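Local coordinates for flavin prenyltransferase UbiX (PDB 6M8V) that catalyses metal-independent transfer of a dimethylallyl group from dimethylallyl phosphate to reduced FMN, making the prenylated flavin cofactor used by UbiD decarboxylases, at the interface of chains A and B and the interface of chains A and C. Numbering follows the deposited sequence. Chains: chain A/B/C, Flavin prenyltransferase UbiX.

Contact 1: the interface of chains A and B. Residues chain A 125-127; chain B 92-95, 106, 109, 134-135, 138.
The N-terminal end of helix 126-137 of chain A docks against chain B in the deposited twelve-subunit assembly, where A:Ile127 enters a site lined by the end of helix 86-94, by B:Leu109 of helix 100-110 and by B:Leu138 just past helix 126-137. Its CD1 lies 3.8 Å from CD1 of B:Leu109, and CG1 lies 3.6 Å from CD1 of B:Leu138. CG1 stands beside the backbone N (chi1 -59°), which sends the ethyl arm toward the carbonyls of B:Ile92 and B:Ala93 and turns the other branch, CG2, to the B:Asn94-B:Gly95 backbone. The second methyl of B:Leu138, CD2, touches CB of A:Ser126.

Just ahead of the helix, the side-chain amide of A:Asn125 crosses the carboxylate of B:Asp106 at about a right angle. ND2 of A:Asn125 gives OD1 of B:Asp106 a hydrogen bond of 2.8 Å; OD1 lies almost in the amide plane, whereas ND2 approaches from above the carboxylate plane, 58° out of it. An alanine here would probably leave B:Asp106 without this donor and open a small gap beside CB of B:Leu109. The extended B:Lys134 hydrogen-bonds through NZ to B:Ala93 O at 2.8 Å, and from NZ a water continues to A:Ile127 O, 2.9 Å from the amine and 3.0 Å from the carbonyl.

Contact 2: the interface of chains A and C. Residues chain A 119, 121-122, 124, 144, 146; chain C 119, 124, 144, 146.
A:Ile146 and C:Ile146 meet at the two-fold axis, their CG1 atoms 3.7 Å apart and their side chains crossing at a slant. In each, CG1 lies beside the backbone N (chi1 -47°), and the arm runs on with CD1 extended to the phenylalanine of the other chain. CD1 of C:Ile146 sits 3.5 Å from CE2 of A:Phe124 and nearly as close to CZ, so the methyl meets one side of the ring's outer end. CG of C:Pro144 touches the same CE2 at 3.6 Å and also reaches CD2, its side chain roughly perpendicular to that of the phenylalanine. The symmetry repeats the arrangement with the chains exchanged: C:Phe124 receives A:Ile146 and A:Pro144. A:Pro119 O lies in plane at the edge of the A:Phe124 ring, and C:Pro119 O does the same for C:Phe124.

Toward the rim, A:Glu121 O comes within 3.4 Å of CD1 of C:Ile146. This carbonyl is joined to C:Pro144 O by a water 2.9 Å from each oxygen, over one face of the A:Phe124 ring and toward its rim. The extended A:Met122 lays SD beside C:Ile146 N, at most a weak hydrogen bond. Behind it, A:Met122 N donates to A:Glu121 OE1 at 2.7 Å, tying the loop to its own carboxylate.

In each subunit the patch combines the loop after strand 114-119 with the segment following strand 141-142, forming an apolar core of the A-C interface beside the FMN pocket, to which A:Glu121 belongs.

Contact 3: the interface of chains A and C. Residues chain A 11-12, 14, 44, 120; chain C 147-150.
C:Phe149 packs its ring against chain A, with CG2 of A:Ile14 centred over one face, 4.0 Å from the centroid. The ring's CD1 meets CA of A:Gly12 at 3.5 Å. CG1 of A:Ile14 is anti to the backbone N (chi1 -175°), leaving CG2 as the branch turned to the ring. Next along chain C, CB of C:Ala148 touches CB of A:Ser11 and lies 3.5 Å above the guanidinium plane of A:Arg120, offset toward the rim.

At the polar edge, C:Phe149 N donates an almost straight hydrogen bond (176° at H) to OG of A:Ser11 at 2.6 Å. The serine hydroxyl in turn donates to OE2 of A:Glu44, reaching it on the syn side at 2.5 Å. The other carboxylate oxygen, OE1, takes A:Gly12 N on its syn lone pair at 3.0 Å. With both oxygens engaged, A:Glu44 is likely to orient the serine hydroxyl as an acceptor for chain C. C:Tyr150 N lies near OE2, but its N-H points away.

A:Ser11 and A:Arg120 belong to the FMN site, C:Tyr150 probably to that for dimethylallyl phosphate. The loop into helix 13-22, that helix's first turn and the end of helix 35-45 meet the chain C segment beyond strand 141-142, probably completing the active site between subunits.

Contact 1: the interface of chains A and B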
ATOM      1  N   ASN A 125      -9.875 -16.255   9.999  1.00 11.21           N
ATOM      2  CA  ASN A 125      -8.467 -15.935   9.830  1.00 10.86           C
ATOM      3  C   ASN A 125      -8.337 -14.672   8.977  1.00 10.67           C
ATOM      4  O   ASN A 125      -9.327 -14.083   8.544  1.00 10.80           O
ATOM      5  CB  ASN A 125      -7.690 -17.120   9.236  1.00 13.46           C
ATOM      6  CG  ASN A 125      -8.138 -17.505   7.832  1.00 18.63           C
ATOM      7  OD1 ASN A 125      -8.509 -16.658   7.011  1.00 13.11           O
ATOM      8  ND2 ASN A 125      -8.079 -18.802   7.542  1.00 16.39           N
ATOM      9  N   SER A 126      -7.092 -14.253   8.733  1.00  8.28           N
ATOM     10  CA  SER A 126      -6.853 -13.010   8.005  1.00  9.20           C
ATOM     11  C   SER A 126      -7.270 -13.091   6.549  1.00 11.29           C
ATOM     12  O   SER A 126      -7.549 -12.055   5.938  1.00  6.21           O
ATOM     13  CB  SER A 126      -5.379 -12.633   8.084  1.00  9.43           C
ATOM     14  OG  SER A 126      -5.093 -12.078   9.353  1.00  6.97           O
ATOM     15  N   ILE A 127      -7.301 -14.290   5.973  1.00  4.72           N
ATOM     16  CA  ILE A 127      -7.749 -14.440   4.596  1.00  7.75           C
ATOM     17  C   ILE A 127      -9.244 -14.170   4.496  1.00  6.23           C
ATOM     18  O   ILE A 127      -9.701 -13.426   3.617  1.00  6.93           O
ATOM     19  CB  ILE A 127      -7.374 -15.836   4.068  1.00 10.14           C
ATOM     20  CG1 ILE A 127      -5.852 -16.019   4.160  1.00  9.80           C
ATOM     21  CG2 ILE A 127      -7.842 -16.004   2.636  1.00  9.43           C
ATOM     22  CD1 ILE A 127      -5.348 -17.372   3.720  1.00 14.07           C
TER
ATOM     23  N   ILE B  92      -4.651 -21.935  -1.183  1.00 19.83           N
ATOM     24  CA  ILE B  92      -4.399 -21.679   0.235  1.00 13.43           C
ATOM     25  C   ILE B  92      -4.261 -20.182   0.494  1.00 12.89           C
ATOM     26  O   ILE B  92      -4.856 -19.639   1.432  1.00 12.78           O
ATOM     27  CB  ILE B  92      -3.154 -22.449   0.710  1.00 17.35           C
ATOM     28  CG1 ILE B  92      -3.346 -23.962   0.531  1.00 14.27           C
ATOM     29  CG2 ILE B  92      -2.866 -22.140   2.166  1.00 13.62           C
ATOM     30  CD1 ILE B  92      -2.062 -24.748   0.728  1.00 15.52           C
ATOM     31  N   ALA B  93      -3.477 -19.491  -0.335  1.00 12.55           N
ATOM     32  CA  ALA B  93      -3.244 -18.067  -0.106  1.00 12.55           C
ATOM     33  C   ALA B  93      -4.523 -17.246  -0.237  1.00 14.62           C
ATOM     34  O   ALA B  93      -4.670 -16.217   0.435  1.00 11.59           O
ATOM     35  CB  ALA B  93      -2.176 -17.545  -1.071  1.00 11.80           C
ATOM     36  N   ASN B  94      -5.456 -17.674  -1.086  1.00 12.03           N
ATOM     37  CA  ASN B  94      -6.688 -16.926  -1.309  1.00 11.86           C
ATOM     38  C   ASN B  94      -7.886 -17.510  -0.573  1.00 12.92           C
ATOM     39  O   ASN B  94      -8.977 -16.936  -0.648  1.00 12.22           O
ATOM     40  CB  ASN B  94      -6.991 -16.830  -2.806  1.00 11.80           C
ATOM     41  CG  ASN B  94      -6.041 -15.873  -3.533  1.00 11.42           C
ATOM     42  OD1 ASN B  94      -6.151 -14.666  -3.388  1.00 15.36           O
ATOM     43  ND2 ASN B  94      -5.119 -16.416  -4.319  1.00 11.50           N
ATOM     44  N   GLY B  95      -7.711 -18.619   0.139  1.00 12.57           N
ATOM     45  CA  GLY B  95      -8.793 -19.173   0.928  1.00 12.89           C
ATOM     46  C   GLY B  95      -9.817 -19.985   0.164  1.00 17.24           C
ATOM     47  O   GLY B  95     -10.922 -20.199   0.670  1.00 13.46           O
ATOM     48  N   ASP B 106      -6.841 -24.004   5.615  1.00 14.96           N
ATOM     49  CA  ASP B 106      -7.576 -22.838   6.098  1.00 17.51           C
ATOM     50  C   ASP B 106      -7.945 -22.999   7.568  1.00 19.66           C
ATOM     51  O   ASP B 106      -7.922 -22.028   8.336  1.00 19.16           O
ATOM     52  CB  ASP B 106      -8.825 -22.620   5.237  1.00 14.53           C
ATOM     53  CG  ASP B 106      -9.384 -21.211   5.354  1.00 19.76           C
ATOM     54  OD1 ASP B 106      -8.609 -20.231   5.236  1.00 23.30           O
ATOM     55  OD2 ASP B 106     -10.612 -21.079   5.554  1.00 20.74           O
ATOM     56  N   LEU B 109      -4.955 -22.274   9.722  1.00 14.46           N
ATOM     57  CA  LEU B 109      -4.680 -20.849   9.880  1.00 13.88           C
ATOM     58  C   LEU B 109      -5.645 -20.203  10.870  1.00 16.74           C
ATOM     59  O   LEU B 109      -5.228 -19.398  11.709  1.00 13.55           O
ATOM     60  CB  LEU B 109      -4.730 -20.142   8.521  1.00 13.48           C
ATOM     61  CG  LEU B 109      -3.584 -20.459   7.542  1.00 24.47           C
ATOM     62  CD1 LEU B 109      -3.897 -20.003   6.116  1.00 17.58           C
ATOM     63  CD2 LEU B 109      -2.267 -19.843   8.009  1.00 18.12           C
ATOM     64  N   LYS B 134       2.402 -13.828   1.363  1.00  4.34           N
ATOM     65  CA  LYS B 134       1.178 -13.677   2.144  1.00  9.77           C
ATOM     66  C   LYS B 134       1.054 -14.768   3.203  1.00 11.47           C
ATOM     67  O   LYS B 134       0.757 -14.487   4.369  1.00  4.76           O
ATOM     68  CB  LYS B 134      -0.044 -13.688   1.220  1.00  6.52           C
ATOM     69  CG  LYS B 134      -1.383 -13.490   1.944  1.00 16.67           C
ATOM     70  CD  LYS B 134      -2.527 -13.357   0.943  1.00 24.34           C
ATOM     71  CE  LYS B 134      -3.886 -13.435   1.608  1.00 31.34           C
ATOM     72  NZ  LYS B 134      -5.008 -13.403   0.606  1.00 29.34           N
ATOM     73  N   LEU B 135       1.290 -16.024   2.814  1.00 10.50           N
ATOM     74  CA  LEU B 135       1.125 -17.130   3.752  1.00  8.77           C
ATOM     75  C   LEU B 135       2.205 -17.108   4.824  1.00  4.02           C
ATOM     76  O   LEU B 135       1.919 -17.339   6.003  1.00  6.65           O
ATOM     77  CB  LEU B 135       1.137 -18.459   2.997  1.00  9.36           C
ATOM     78  CG  LEU B 135      -0.137 -18.691   2.174  1.00 11.13           C
ATOM     79  CD1 LEU B 135      -0.023 -19.925   1.279  1.00  7.64           C
ATOM     80  CD2 LEU B 135      -1.322 -18.803   3.106  1.00  7.71           C
ATOM     81  N   LEU B 138       1.357 -14.721   7.427  1.00 11.41           N
ATOM     82  CA  LEU B 138       0.320 -15.210   8.326  1.00 11.35           C
ATOM     83  C   LEU B 138       0.823 -16.277   9.282  1.00 14.13           C
ATOM     84  O   LEU B 138       0.043 -16.760  10.107  1.00 20.54           O
ATOM     85  CB  LEU B 138      -0.861 -15.770   7.526  1.00 12.90           C
ATOM     86  CG  LEU B 138      -1.593 -14.738   6.668  1.00 16.23           C
ATOM     87  CD1 LEU B 138      -2.881 -15.322   6.136  1.00 23.60           C
ATOM     88  CD2 LEU B 138      -1.849 -13.455   7.450  1.00 16.39           C
TER
HETATM   89  O   HOH W   1      -7.656 -12.650   1.506  1.00 25.52           O

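Contact 2: the interface of chains A and C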
ATOM      1  N   PRO A 119     -21.080 -14.798   5.618  1.00 16.32           N
ATOM      2  CA  PRO A 119     -20.036 -15.809   5.846  0.52 19.08           C
ATOM      3  C   PRO A 119     -20.157 -16.426   7.234  1.00 22.14           C
ATOM      4  O   PRO A 119     -20.243 -15.719   8.240  1.00 25.41           O
ATOM      5  CB  PRO A 119     -18.734 -15.015   5.689  0.52 13.55           C
ATOM      6  CG  PRO A 119     -19.120 -13.612   6.009  0.52 14.99           C
ATOM      7  CD  PRO A 119     -20.527 -13.435   5.528  0.52 15.32           C
ATOM      8  N   GLU A 121     -18.297 -18.822   9.783  1.00 13.99           N
ATOM      9  CA  GLU A 121     -17.044 -19.445  10.175  1.00 20.42           C
ATOM     10  C   GLU A 121     -16.667 -18.917  11.548  1.00 22.49           C
ATOM     11  O   GLU A 121     -17.036 -17.797  11.916  1.00 13.77           O
ATOM     12  CB  GLU A 121     -15.924 -19.158   9.164  1.00 18.44           C
ATOM     13  CG  GLU A 121     -14.634 -19.927   9.420  1.00 17.50           C
ATOM     14  CD  GLU A 121     -14.886 -21.411   9.650  1.00 25.46           C
ATOM     15  OE1 GLU A 121     -15.125 -21.807  10.815  1.00 23.98           O
ATOM     16  OE2 GLU A 121     -14.846 -22.182   8.665  1.00 25.90           O
ATOM     17  N   MET A 122     -15.929 -19.725  12.296  1.00 13.36           N
ATOM     18  CA  MET A 122     -15.512 -19.291  13.617  1.00 19.74           C
ATOM     19  C   MET A 122     -14.338 -20.141  14.087  1.00 21.14           C
ATOM     20  O   MET A 122     -14.436 -21.375  14.115  1.00 29.62           O
ATOM     21  CB  MET A 122     -16.687 -19.380  14.588  1.00 25.42           C
ATOM     22  CG  MET A 122     -16.439 -18.755  15.935  1.00 34.17           C
ATOM     23  SD  MET A 122     -17.835 -19.046  17.042  1.00 35.13           S
ATOM     24  CE  MET A 122     -17.167 -18.385  18.550  1.00 31.82           C
ATOM     25  N   PHE A 124     -12.526 -16.497  12.388  1.00 11.83           N
ATOM     26  CA  PHE A 124     -12.038 -16.056  11.087  1.00 14.89           C
ATOM     27  C   PHE A 124     -10.519 -15.939  11.124  1.00 11.28           C
ATOM     28  O   PHE A 124      -9.936 -15.561  12.144  1.00 21.02           O
ATOM     29  CB  PHE A 124     -12.624 -14.691  10.712  1.00 11.58           C
ATOM     30  CG  PHE A 124     -14.089 -14.713  10.361  1.00 11.96           C
ATOM     31  CD1 PHE A 124     -14.579 -15.584   9.404  1.00 12.56           C
ATOM     32  CD2 PHE A 124     -14.968 -13.835  10.973  1.00 14.42           C
ATOM     33  CE1 PHE A 124     -15.921 -15.592   9.068  1.00 12.65           C
ATOM     34  CE2 PHE A 124     -16.313 -13.836  10.643  1.00 15.99           C
ATOM     35  CZ  PHE A 124     -16.789 -14.716   9.686  1.00 12.72           C
ATOM     36  N   PRO A 144     -22.153 -11.674   8.383  1.00 20.34           N
ATOM     37  CA  PRO A 144     -22.098 -12.994   9.041  1.00 19.64           C
ATOM     38  C   PRO A 144     -23.239 -13.141  10.030  1.00 27.97           C
ATOM     39  O   PRO A 144     -23.603 -12.175  10.719  1.00 21.13           O
ATOM     40  CB  PRO A 144     -20.734 -12.990   9.756  1.00 19.43           C
ATOM     41  CG  PRO A 144     -20.254 -11.573   9.716  1.00 26.12           C
ATOM     42  CD  PRO A 144     -20.896 -10.924   8.535  1.00 21.57           C
ATOM     43  N   ILE A 146     -24.628 -13.287  13.089  1.00 23.29           N
ATOM     44  CA  ILE A 146     -24.196 -13.079  14.467  1.00 23.96           C
ATOM     45  C   ILE A 146     -25.399 -12.599  15.270  1.00 30.16           C
ATOM     46  O   ILE A 146     -25.650 -11.386  15.362  1.00 26.46           O
ATOM     47  CB  ILE A 146     -23.029 -12.084  14.541  1.00 29.50           C
ATOM     48  CG1 ILE A 146     -21.978 -12.445  13.489  1.00 23.92           C
ATOM     49  CG2 ILE A 146     -22.416 -12.098  15.923  1.00 28.88           C
ATOM     50  CD1 ILE A 146     -20.805 -11.503  13.431  1.00 22.52           C
TER
ATOM     51  N   PRO C 119     -16.027  -9.922  18.429  1.00 16.32           N
ATOM     52  CA  PRO C 119     -16.832  -8.752  18.046  0.52 19.08           C
ATOM     53  C   PRO C 119     -18.247  -9.158  17.654  1.00 22.14           C
ATOM     54  O   PRO C 119     -18.447 -10.056  16.833  1.00 25.41           O
ATOM     55  CB  PRO C 119     -16.059  -8.164  16.859  0.52 13.55           C
ATOM     56  CG  PRO C 119     -15.307  -9.323  16.302  0.52 14.99           C
ATOM     57  CD  PRO C 119     -14.949 -10.198  17.462  0.52 15.32           C
ATOM     58  N   PHE C 124     -21.324  -6.053   9.548  1.00 11.83           N
ATOM     59  CA  PHE C 124     -20.068  -5.333   9.719  1.00 14.89           C
ATOM     60  C   PHE C 124     -19.899  -4.325   8.588  1.00 11.28           C
ATOM     61  O   PHE C 124     -20.296  -4.579   7.447  1.00 21.02           O
ATOM     62  CB  PHE C 124     -18.874  -6.293   9.701  1.00 11.58           C
ATOM     63  CG  PHE C 124     -18.753  -7.166  10.922  1.00 11.96           C
ATOM     64  CD1 PHE C 124     -18.746  -6.617  12.192  1.00 12.56           C
ATOM     65  CD2 PHE C 124     -18.615  -8.538  10.791  1.00 14.42           C
ATOM     66  CE1 PHE C 124     -18.616  -7.416  13.314  1.00 12.65           C
ATOM     67  CE2 PHE C 124     -18.485  -9.346  11.907  1.00 15.99           C
ATOM     68  CZ  PHE C 124     -18.483  -8.782  13.172  1.00 12.72           C
ATOM     69  N   PRO C 144     -15.794 -13.606  16.209  1.00 20.34           N
ATOM     70  CA  PRO C 144     -17.191 -13.181  16.420  1.00 19.64           C
ATOM     71  C   PRO C 144     -18.068 -14.378  16.738  1.00 27.97           C
ATOM     72  O   PRO C 144     -17.883 -15.463  16.165  1.00 21.13           O
ATOM     73  CB  PRO C 144     -17.587 -12.539  15.078  1.00 19.43           C
ATOM     74  CG  PRO C 144     -16.510 -12.918  14.109  1.00 26.12           C
ATOM     75  CD  PRO C 144     -15.272 -13.170  14.904  1.00 21.57           C
ATOM     76  N   ILE C 146     -20.401 -16.711  16.092  1.00 23.29           N
ATOM     77  CA  ILE C 146     -21.179 -17.150  14.938  1.00 23.96           C
ATOM     78  C   ILE C 146     -21.482 -18.633  15.111  1.00 30.16           C
ATOM     79  O   ILE C 146     -20.697 -19.490  14.674  1.00 26.46           O
ATOM     80  CB  ILE C 146     -20.434 -16.871  13.625  1.00 29.50           C
ATOM     81  CG1 ILE C 146     -19.884 -15.443  13.639  1.00 23.92           C
ATOM     82  CG2 ILE C 146     -21.361 -17.065  12.446  1.00 28.88           C
ATOM     83  CD1 ILE C 146     -19.084 -15.071  12.419  1.00 22.52           C
TER
HETATM   84  O   HOH W   2     -16.028 -16.099  14.008  1.00 43.03           O

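Contact 3: the interface of chains A and C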
ATOM      1  N   SER A  11     -22.256 -24.377   7.560  1.00 25.24           N
ATOM      2  CA  SER A  11     -23.244 -24.651   8.592  1.00 26.00           C
ATOM      3  C   SER A  11     -24.212 -23.481   8.725  1.00 31.61           C
ATOM      4  O   SER A  11     -23.861 -22.322   8.489  1.00 28.29           O
ATOM      5  CB  SER A  11     -22.558 -24.920   9.932  1.00 33.81           C
ATOM      6  OG  SER A  11     -23.497 -25.361  10.902  1.00 37.72           O
ATOM      7  N   GLY A  12     -25.444 -23.792   9.100  1.00 32.64           N
ATOM      8  CA  GLY A  12     -26.461 -22.785   9.271  1.00 27.66           C
ATOM      9  C   GLY A  12     -27.387 -22.591   8.096  1.00 27.32           C
ATOM     10  O   GLY A  12     -27.894 -21.481   7.908  1.00 27.29           O
ATOM     11  N   ILE A  14     -30.261 -23.451   7.992  1.00 33.65           N
ATOM     12  CA  ILE A  14     -31.571 -23.112   8.543  1.00 36.65           C
ATOM     13  C   ILE A  14     -31.893 -21.642   8.309  1.00 37.24           C
ATOM     14  O   ILE A  14     -33.061 -21.276   8.133  1.00 32.37           O
ATOM     15  CB  ILE A  14     -31.635 -23.471  10.041  1.00 42.67           C
ATOM     16  CG1 ILE A  14     -33.040 -23.228  10.592  1.00 47.45           C
ATOM     17  CG2 ILE A  14     -30.594 -22.687  10.833  1.00 42.15           C
ATOM     18  CD1 ILE A  14     -33.221 -23.712  12.008  1.00 52.31           C
ATOM     19  N   GLU A  44     -28.044 -31.325   8.298  1.00 40.02           N
ATOM     20  CA  GLU A  44     -28.433 -30.421   9.372  1.00 40.17           C
ATOM     21  C   GLU A  44     -29.940 -30.262   9.507  1.00 40.78           C
ATOM     22  O   GLU A  44     -30.428 -29.996  10.612  1.00 42.43           O
ATOM     23  CB  GLU A  44     -27.802 -29.037   9.159  1.00 38.04           C
ATOM     24  CG  GLU A  44     -26.303 -28.979   9.425  1.00 38.29           C
ATOM     25  CD  GLU A  44     -25.760 -27.556   9.436  1.00 36.96           C
ATOM     26  OE1 GLU A  44     -26.499 -26.619   9.062  1.00 37.98           O
ATOM     27  OE2 GLU A  44     -24.587 -27.375   9.823  1.00 42.76           O
ATOM     28  N   ARG A 120     -20.159 -17.758   7.280  1.00 22.25           N
ATOM     29  CA  ARG A 120     -20.337 -18.523   8.514  1.00 22.02           C
ATOM     30  C   ARG A 120     -19.050 -19.289   8.794  1.00 16.90           C
ATOM     31  O   ARG A 120     -18.755 -20.288   8.127  1.00 17.97           O
ATOM     32  CB  ARG A 120     -21.525 -19.480   8.399  1.00 22.68           C
ATOM     33  CG  ARG A 120     -22.416 -19.607   9.654  1.00 22.59           C
ATOM     34  CD  ARG A 120     -21.678 -20.164  10.886  1.00 23.67           C
ATOM     35  NE  ARG A 120     -20.772 -21.260  10.564  1.00 23.30           N
ATOM     36  CZ  ARG A 120     -19.905 -21.796  11.415  1.00 19.88           C
ATOM     37  NH1 ARG A 120     -19.818 -21.346  12.659  1.00 21.43           N
ATOM     38  NH2 ARG A 120     -19.106 -22.779  11.012  1.00 22.69           N
TER
ATOM     39  N   PRO C 147     -22.595 -18.976  15.752  1.00 29.80           N
ATOM     40  CA  PRO C 147     -22.899 -20.390  15.989  1.00 27.12           C
ATOM     41  C   PRO C 147     -23.051 -21.163  14.690  1.00 31.66           C
ATOM     42  O   PRO C 147     -23.454 -20.622  13.658  1.00 32.45           O
ATOM     43  CB  PRO C 147     -24.216 -20.346  16.773  1.00 28.02           C
ATOM     44  CG  PRO C 147     -24.771 -18.974  16.557  1.00 34.64           C
ATOM     45  CD  PRO C 147     -23.598 -18.076  16.344  1.00 26.17           C
ATOM     46  N   ALA C 148     -22.675 -22.436  14.749  1.00 28.65           N
ATOM     47  CA  ALA C 148     -22.976 -23.414  13.717  1.00 32.03           C
ATOM     48  C   ALA C 148     -24.162 -24.265  14.158  1.00 34.38           C
ATOM     49  O   ALA C 148     -24.649 -24.158  15.285  1.00 41.98           O
ATOM     50  CB  ALA C 148     -21.757 -24.292  13.430  1.00 29.35           C
ATOM     51  N   PHE C 149     -24.630 -25.122  13.252  1.00 31.90           N
ATOM     52  CA  PHE C 149     -25.816 -25.926  13.523  1.00 35.46           C
ATOM     53  C   PHE C 149     -25.631 -27.399  13.176  1.00 40.84           C
ATOM     54  O   PHE C 149     -26.615 -28.147  13.180  1.00 47.01           O
ATOM     55  CB  PHE C 149     -27.029 -25.359  12.769  1.00 33.85           C
ATOM     56  CG  PHE C 149     -27.448 -23.990  13.236  1.00 41.82           C
ATOM     57  CD1 PHE C 149     -26.792 -22.853  12.779  1.00 39.34           C
ATOM     58  CD2 PHE C 149     -28.495 -23.837  14.132  1.00 42.87           C
ATOM     59  CE1 PHE C 149     -27.169 -21.590  13.209  1.00 38.26           C
ATOM     60  CE2 PHE C 149     -28.880 -22.573  14.566  1.00 42.58           C
ATOM     61  CZ  PHE C 149     -28.214 -21.449  14.105  1.00 39.54           C
ATOM     62  N   TYR C 150     -24.404 -27.844  12.878  1.00 36.66           N
ATOM     63  CA  TYR C 150     -24.202 -29.267  12.623  1.00 39.03           C
ATOM     64  C   TYR C 150     -24.344 -30.100  13.889  1.00 43.37           C
ATOM     65  O   TYR C 150     -24.546 -31.314  13.796  1.00 48.75           O
ATOM     66  CB  TYR C 150     -22.836 -29.525  11.970  1.00 37.43           C
ATOM     67  CG  TYR C 150     -21.634 -28.900  12.654  1.00 38.85           C
ATOM     68  CD1 TYR C 150     -21.113 -29.435  13.831  1.00 40.90           C
ATOM     69  CD2 TYR C 150     -20.997 -27.795  12.100  1.00 32.61           C
ATOM     70  CE1 TYR C 150     -20.006 -28.871  14.446  1.00 35.51           C
ATOM     71  CE2 TYR C 150     -19.891 -27.225  12.707  1.00 36.22           C
ATOM     72  CZ  TYR C 150     -19.398 -27.766  13.877  1.00 43.66           C
ATOM     73  OH  TYR C 150     -18.297 -27.197  14.474  1.00 48.58           O
TER

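Contacts 2 and 3 belong to the same two-fold A-C interface, their C-alpha centres about 12 Å apart, and they follow one another along chain C: the segment that supplies C:Pro144 and C:Ile146 to contact 2 runs straight into C:Pro147 to C:Tyr150 of contact 3. Contact 1, with the different neighbour B, has its C-alpha centre about 16 Å from that of contact 2 and about 23 Å from that of contact 3. On chain A, residues 119 to 127 link all three, since A:Arg120 serves contact 3, A:Phe124 contact 2 and A:Asn125 contact 1. This stretch may therefore couple flavin binding to packing within the twelve-subunit assembly.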